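Local coordinates for protein soluble lytic murein transglycosylase (Escherichia coli, PDB 1QSA) that cleaves the glycosidic bonds between N-acetylmuramic acid and N-acetylglucosamine in peptidoglycan, forming a 1,6-anhydro bond in the muramic acid residue, at residues A[106-111]-A[118-123]; A[100-105]-A[126-131]. All coordinates share one frame; numbering follows the deposited sequence.

Contact 1: residues A[106-111]-A[118-123]. With SO4 (sulfate ion), chain F.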
loop_
_atom_site.group_PDB
_atom_site.type_symbol
_atom_site.label_atom_id
_atom_site.label_comp_id
_atom_site.label_asym_id
_atom_site.label_seq_id
_atom_site.Cartn_x
_atom_site.Cartn_y
_atom_site.Cartn_z
ATOM N N CYS A 106 -14.215 -21.116 1.442
ATOM C CA CYS A 106 -13.688 -22.446 1.755
ATOM C C CYS A 106 -14.809 -23.267 2.399
ATOM O O CYS A 106 -15.034 -24.425 2.058
ATOM C CB CYS A 106 -12.544 -22.361 2.759
ATOM S SG CYS A 106 -11.037 -21.496 2.202
ATOM N N ASN A 107 -15.525 -22.649 3.328
ATOM C CA ASN A 107 -16.606 -23.340 4.016
ATOM C C ASN A 107 -17.822 -23.605 3.124
ATOM O O ASN A 107 -18.471 -24.653 3.232
ATOM C CB ASN A 107 -16.990 -22.570 5.283
ATOM C CG ASN A 107 -15.965 -22.753 6.393
ATOM O OD1 ASN A 107 -15.467 -23.863 6.610
ATOM N ND2 ASN A 107 -15.664 -21.682 7.111
ATOM N N TYR A 108 -18.092 -22.673 2.214
ATOM C CA TYR A 108 -19.203 -22.792 1.269
ATOM C C TYR A 108 -18.986 -24.016 0.376
ATOM O O TYR A 108 -19.902 -24.830 0.182
ATOM C CB TYR A 108 -19.277 -21.520 0.420
ATOM C CG TYR A 108 -20.277 -21.551 -0.719
ATOM C CD1 TYR A 108 -21.620 -21.205 -0.506
ATOM C CD2 TYR A 108 -19.881 -21.882 -2.021
ATOM C CE1 TYR A 108 -22.541 -21.179 -1.562
ATOM C CE2 TYR A 108 -20.799 -21.860 -3.089
ATOM C CZ TYR A 108 -22.123 -21.502 -2.849
ATOM O OH TYR A 108 -23.009 -21.436 -3.908
ATOM N N TYR A 109 -17.782 -24.142 -0.187
ATOM C CA TYR A 109 -17.500 -25.294 -1.041
ATOM C C TYR A 109 -17.436 -26.607 -0.284
ATOM O O TYR A 109 -17.857 -27.632 -0.811
ATOM C CB TYR A 109 -16.279 -25.042 -1.916
ATOM C CG TYR A 109 -16.616 -24.006 -2.952
ATOM C CD1 TYR A 109 -17.579 -24.278 -3.931
ATOM C CD2 TYR A 109 -16.040 -22.740 -2.923
ATOM C CE1 TYR A 109 -17.956 -23.323 -4.845
ATOM C CE2 TYR A 109 -16.422 -21.759 -3.846
ATOM C CZ TYR A 109 -17.378 -22.067 -4.802
ATOM O OH TYR A 109 -17.754 -21.131 -5.730
ATOM N N TYR A 110 -16.989 -26.582 0.971
ATOM C CA TYR A 110 -16.973 -27.817 1.758
ATOM C C TYR A 110 -18.447 -28.191 2.032
ATOM O O TYR A 110 -18.813 -29.371 2.011
ATOM C CB TYR A 110 -16.215 -27.631 3.072
ATOM C CG TYR A 110 -15.997 -28.917 3.835
ATOM C CD1 TYR A 110 -15.096 -29.885 3.376
ATOM C CD2 TYR A 110 -16.669 -29.158 5.031
ATOM C CE1 TYR A 110 -14.867 -31.054 4.094
ATOM C CE2 TYR A 110 -16.448 -30.328 5.761
ATOM C CZ TYR A 110 -15.545 -31.270 5.287
ATOM O OH TYR A 110 -15.322 -32.419 6.025
ATOM N N ALA A 111 -19.301 -27.183 2.247
ATOM C CA ALA A 111 -20.735 -27.446 2.465
ATOM C C ALA A 111 -21.339 -28.082 1.205
ATOM O O ALA A 111 -22.218 -28.945 1.301
ATOM C CB ALA A 111 -21.478 -26.161 2.811
ATOM N N SER A 118 -20.443 -32.498 -5.304
ATOM C CA SER A 118 -18.991 -32.638 -5.477
ATOM C C SER A 118 -18.385 -31.882 -6.655
ATOM O O SER A 118 -17.348 -31.237 -6.502
ATOM C CB SER A 118 -18.583 -34.119 -5.562
ATOM O OG SER A 118 -18.784 -34.783 -4.325
ATOM N N GLU A 119 -19.008 -31.973 -7.829
ATOM C CA GLU A 119 -18.484 -31.304 -9.023
ATOM C C GLU A 119 -18.331 -29.800 -8.786
ATOM O O GLU A 119 -17.298 -29.200 -9.116
ATOM C CB GLU A 119 -19.385 -31.583 -10.239
ATOM C CG GLU A 119 -18.917 -30.920 -11.520
ATOM C CD GLU A 119 -19.796 -31.227 -12.735
ATOM O OE1 GLU A 119 -20.990 -31.578 -12.568
ATOM O OE2 GLU A 119 -19.283 -31.089 -13.866
ATOM N N GLU A 120 -19.334 -29.203 -8.151
ATOM C CA GLU A 120 -19.296 -27.778 -7.852
ATOM C C GLU A 120 -18.245 -27.482 -6.772
ATOM O O GLU A 120 -17.522 -26.477 -6.838
ATOM C CB GLU A 120 -20.679 -27.308 -7.404
ATOM C CG GLU A 120 -20.738 -25.825 -7.190
ATOM C CD GLU A 120 -22.117 -25.297 -6.826
ATOM O OE1 GLU A 120 -23.105 -26.072 -6.720
ATOM O OE2 GLU A 120 -22.200 -24.067 -6.645
ATOM N N ALA A 121 -18.150 -28.379 -5.797
ATOM C CA ALA A 121 -17.180 -28.235 -4.711
ATOM C C ALA A 121 -15.754 -28.221 -5.272
ATOM O O ALA A 121 -14.933 -27.407 -4.849
ATOM C CB ALA A 121 -17.338 -29.366 -3.712
ATOM N N TRP A 122 -15.476 -29.099 -6.239
ATOM C CA TRP A 122 -14.142 -29.189 -6.838
ATOM C C TRP A 122 -13.794 -27.973 -7.697
ATOM O O TRP A 122 -12.625 -27.563 -7.749
ATOM C CB TRP A 122 -13.996 -30.483 -7.645
ATOM C CG TRP A 122 -14.318 -31.756 -6.890
ATOM C CD1 TRP A 122 -14.697 -32.951 -7.447
ATOM C CD2 TRP A 122 -14.319 -31.967 -5.461
ATOM N NE1 TRP A 122 -14.930 -33.880 -6.469
ATOM C CE2 TRP A 122 -14.711 -33.308 -5.241
ATOM C CE3 TRP A 122 -14.035 -31.157 -4.351
ATOM C CZ2 TRP A 122 -14.829 -33.857 -3.958
ATOM C CZ3 TRP A 122 -14.155 -31.705 -3.072
ATOM C CH2 TRP A 122 -14.548 -33.044 -2.886
ATOM N N GLN A 123 -14.793 -27.403 -8.367
ATOM C CA GLN A 123 -14.588 -26.200 -9.171
ATOM C C GLN A 123 -14.162 -25.080 -8.224
ATOM O O GLN A 123 -13.216 -24.353 -8.505
ATOM C CB GLN A 123 -15.873 -25.794 -9.896
ATOM C CG GLN A 123 -16.335 -26.790 -10.948
ATOM C CD GLN A 123 -17.829 -26.679 -11.287
ATOM O OE1 GLN A 123 -18.559 -25.847 -10.733
ATOM N NE2 GLN A 123 -18.289 -27.545 -12.188
HETATM S S SO4 F . -16.950 -37.949 -3.806
HETATM O O1 SO4 F . -15.840 -38.725 -4.401
HETATM O O2 SO4 F . -16.389 -37.099 -2.733
HETATM O O3 SO4 F . -17.596 -37.130 -4.855
HETATM O O4 SO4 F . -17.944 -38.871 -3.228
HETATM O O HOH W 1 -24.540 -22.524 -6.706
HETATM O O HOH W 2 -20.088 -22.328 -7.287
#

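Contact 2: residues A[100-105]-A[126-131]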
loop_
_atom_site.group_PDB
_atom_site.type_symbol
_atom_site.label_atom_id
_atom_site.label_comp_id
_atom_site.label_asym_id
_atom_site.label_seq_id
_atom_site.Cartn_x
_atom_site.Cartn_y
_atom_site.Cartn_z
ATOM N N GLY A 100 -18.460 -13.695 0.449
ATOM C CA GLY A 100 -17.408 -12.732 0.171
ATOM C C GLY A 100 -15.971 -12.999 0.568
ATOM O O GLY A 100 -15.058 -12.666 -0.190
ATOM N N THR A 101 -15.743 -13.561 1.747
ATOM C CA THR A 101 -14.369 -13.791 2.191
ATOM C C THR A 101 -13.844 -15.140 1.762
ATOM O O THR A 101 -14.617 -16.067 1.526
ATOM C CB THR A 101 -14.240 -13.684 3.716
ATOM O OG1 THR A 101 -14.954 -14.761 4.340
ATOM C CG2 THR A 101 -14.824 -12.361 4.196
ATOM N N THR A 102 -12.523 -15.261 1.699
ATOM C CA THR A 102 -11.917 -16.523 1.315
ATOM C C THR A 102 -12.273 -17.622 2.298
ATOM O O THR A 102 -12.650 -18.723 1.873
ATOM C CB THR A 102 -10.391 -16.412 1.221
ATOM O OG1 THR A 102 -10.067 -15.348 0.323
ATOM C CG2 THR A 102 -9.807 -17.701 0.676
ATOM N N GLU A 103 -12.227 -17.316 3.594
ATOM C CA GLU A 103 -12.547 -18.308 4.623
ATOM C C GLU A 103 -13.982 -18.813 4.456
ATOM O O GLU A 103 -14.221 -20.025 4.457
ATOM C CB GLU A 103 -12.341 -17.750 6.032
ATOM C CG GLU A 103 -12.558 -18.796 7.115
ATOM C CD GLU A 103 -12.374 -18.251 8.521
ATOM O OE1 GLU A 103 -11.973 -17.073 8.683
ATOM O OE2 GLU A 103 -12.649 -19.005 9.478
ATOM N N ALA A 104 -14.921 -17.889 4.242
ATOM C CA ALA A 104 -16.326 -18.265 4.030
ATOM C C ALA A 104 -16.474 -19.083 2.737
ATOM O O ALA A 104 -17.293 -20.005 2.680
ATOM C CB ALA A 104 -17.226 -17.018 3.981
ATOM N N GLN A 105 -15.682 -18.772 1.709
ATOM C CA GLN A 105 -15.755 -19.515 0.444
ATOM C C GLN A 105 -15.276 -20.951 0.648
ATOM O O GLN A 105 -15.866 -21.889 0.101
ATOM C CB GLN A 105 -14.940 -18.812 -0.637
ATOM C CG GLN A 105 -15.582 -17.496 -1.085
ATOM C CD GLN A 105 -14.642 -16.636 -1.908
ATOM O OE1 GLN A 105 -13.541 -17.062 -2.264
ATOM N NE2 GLN A 105 -15.084 -15.426 -2.233
ATOM N N LYS A 126 -10.586 -25.792 -6.663
ATOM C CA LYS A 126 -9.500 -25.521 -7.608
ATOM C C LYS A 126 -9.165 -24.031 -7.688
ATOM O O LYS A 126 -7.993 -23.650 -7.719
ATOM C CB LYS A 126 -9.846 -26.069 -8.999
ATOM C CG LYS A 126 -8.692 -25.958 -9.979
ATOM C CD LYS A 126 -9.057 -26.536 -11.336
ATOM C CE LYS A 126 -7.873 -26.429 -12.292
ATOM N NZ LYS A 126 -8.212 -26.914 -13.658
ATOM N N GLU A 127 -10.194 -23.194 -7.691
ATOM C CA GLU A 127 -10.007 -21.751 -7.749
ATOM C C GLU A 127 -9.297 -21.234 -6.484
ATOM O O GLU A 127 -8.442 -20.356 -6.558
ATOM C CB GLU A 127 -11.359 -21.063 -7.923
ATOM C CG GLU A 127 -11.269 -19.565 -8.147
ATOM C CD GLU A 127 -12.612 -18.947 -8.499
ATOM O OE1 GLU A 127 -13.422 -19.613 -9.190
ATOM O OE2 GLU A 127 -12.858 -17.793 -8.086
ATOM N N LEU A 128 -9.659 -21.795 -5.336
ATOM C CA LEU A 128 -9.070 -21.416 -4.052
ATOM C C LEU A 128 -7.640 -21.962 -3.906
ATOM O O LEU A 128 -6.810 -21.406 -3.183
ATOM C CB LEU A 128 -9.955 -21.942 -2.905
ATOM C CG LEU A 128 -11.307 -21.238 -2.691
ATOM C CD1 LEU A 128 -12.255 -22.093 -1.838
ATOM C CD2 LEU A 128 -11.078 -19.866 -2.058
ATOM N N TRP A 129 -7.372 -23.061 -4.599
ATOM C CA TRP A 129 -6.084 -23.732 -4.550
ATOM C C TRP A 129 -4.989 -23.047 -5.352
ATOM O O TRP A 129 -3.843 -22.993 -4.918
ATOM C CB TRP A 129 -6.261 -25.163 -5.077
ATOM C CG TRP A 129 -5.003 -25.979 -5.209
ATOM C CD1 TRP A 129 -4.277 -26.210 -6.357
ATOM C CD2 TRP A 129 -4.371 -26.742 -4.175
ATOM N NE1 TRP A 129 -3.243 -27.074 -6.092
ATOM C CE2 TRP A 129 -3.272 -27.418 -4.764
ATOM C CE3 TRP A 129 -4.626 -26.927 -2.806
ATOM C CZ2 TRP A 129 -2.431 -28.260 -4.032
ATOM C CZ3 TRP A 129 -3.789 -27.767 -2.074
ATOM C CH2 TRP A 129 -2.700 -28.423 -2.693
ATOM N N LEU A 130 -5.346 -22.539 -6.522
ATOM C CA LEU A 130 -4.370 -21.940 -7.424
ATOM C C LEU A 130 -3.849 -20.563 -7.055
ATOM O O LEU A 130 -4.080 -19.564 -7.745
ATOM C CB LEU A 130 -4.875 -22.007 -8.873
ATOM C CG LEU A 130 -5.015 -23.449 -9.398
ATOM C CD1 LEU A 130 -5.778 -23.460 -10.703
ATOM C CD2 LEU A 130 -3.646 -24.112 -9.568
ATOM N N THR A 131 -3.069 -20.558 -5.982
ATOM C CA THR A 131 -2.427 -19.354 -5.451
ATOM C C THR A 131 -1.219 -19.781 -4.618
ATOM O O THR A 131 -1.223 -20.850 -3.991
ATOM C CB THR A 131 -3.378 -18.511 -4.567
ATOM O OG1 THR A 131 -2.673 -17.360 -4.078
ATOM C CG2 THR A 131 -3.902 -19.317 -3.381
HETATM O O HOH W 3 -12.661 -18.120 -4.813
#

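Contact 1: residues A[106-111]-A[118-123]
The ring of Tyr109 lies alongside the backbone of Glu120 and Ala121, with Tyr109 CD1 3.6 Å from Glu120 O. The ring meets this carbonyl obliquely. The two segments belong to helices 102-114 and 118-129, which form an antiparallel helical hairpin of the alpha-superhelix. The axes of segments 106-111 and 118-123 approach to 8.5 Å, at 157° between their directions. Ala121 allows this closeness. Its CB rests 3.4 Å from Tyr109 O, and the small side chain suits this close approach.

Tyr108 packs against its neighbour in sequence. Its CD2 sits over the centre of one face of the Tyr109 ring, and Tyr109 CE1 in turn lies in the plane of the Tyr108 ring, at its edge. Tyr108 CG is anti to the backbone N (chi1 173°), which carries the hydroxyl toward helix 118-129. There Tyr108 OH approaches Glu120 OE2 obliquely, with ring and carboxylate planes 76° apart. At 3.9 Å, Tyr108 OH and Glu120 OE2 do not bond directly; Tyr108 OH is hydrogen-bonded to Pro96 O.

Water spans the gap instead. One water donates to Glu120 OE2 at 2.8 Å and reaches Tyr108 OH weakly. A second also donates to Glu120 OE2, and lies in the plane of the Tyr109 ring, 3.1 Å from Tyr109 OH. The other carboxylate oxygen, Glu120 OE1, makes a salt bridge to Lys112.

At the start of helix 118-129, Ser118 OG donates to sulfate O3 at 2.7 Å, and Trp113 NE1 holds the same ion. The chemistry is thus divided: the Tyr109 ring and the Ala121 methyl pack against backbone carbonyls of the opposing helix, while the carboxylate of Glu120, probably stabilised as an anion by Lys112, is linked through water to Tyr109, and weakly to Tyr108.

Contact 2: residues A[100-105]-A[126-131]
Glu127 OE2 takes a salt bridge from Lys98 and a longer bond, 3.3 Å, from a water that also donates to Gln105 OE1. The water lies 2.9 Å from Gln105 OE1, and so links the two helices of an antiparallel helical hairpin in the alpha-superhelix. The contact joins the beginning of helix 102-114 to the end of helix 118-129. No direct hydrogen bond crosses here.

The amide of Gln105 is held from both of its ends. Gln105 NE2 donates to Pro99 O, in the loop before the helix, while Gln105 OE1 takes the water. This should limit turning of the amide.

The apolar link is Leu128, whose side chain points toward the other helix. Its CD2 makes the closer contacts, while Leu128 CD1 lies 4.1 Å from Gln105 O. Leu128 CD2 lies 3.7 Å from Thr102 CG2; these two side chains run past each other in opposite directions. The same methyl meets the Gln105 amide across a slanting approach, 3.7 Å from Gln105 OE1. Cys139 and Leu142 of helix 138-148 also pack on Leu128, so this leucine touches a third helix as well. With the isobutyl group cut back to an alanine, a gap would probably open between the helix ends, and the Thr102 methyl would lose its partner across the contact.

Both helix ends are defined locally. Beyond Trp129 the chain leaves the helix in an inverse gamma turn centred on Leu130, closed by Thr131 N to Trp129 O. At the start of helix 102-114, Thr101 is the N-cap: its OG1 accepts from Ala104 N at 3.1 Å, with an angle of 157° at the hydrogen.

How the contacts relate
Both contacts join helix 102-114 to helix 118-129. Contact 1 lies nested inside the loop that contact 2 closes, with centres about 10 Å apart. They touch through one methyl: Leu128 CD1 lies 3.9 Å from Cys106 CA and 4.0 Å from Tyr109 CD2. The nearest CA pair widens from 4.7 Å (Tyr109 CA to Ala121 CA) in contact 1 to 7.8 Å (Thr102 CA to Leu128 CA) in contact 2. Helix 138-148 serves both. Cys139 forms the disulfide with Cys106 of contact 1 and packs on Leu128 of contact 2. Both contacts lie away from the predicted active-site residue Glu478; the sulfate, probably from crystallisation, belongs to contact 1.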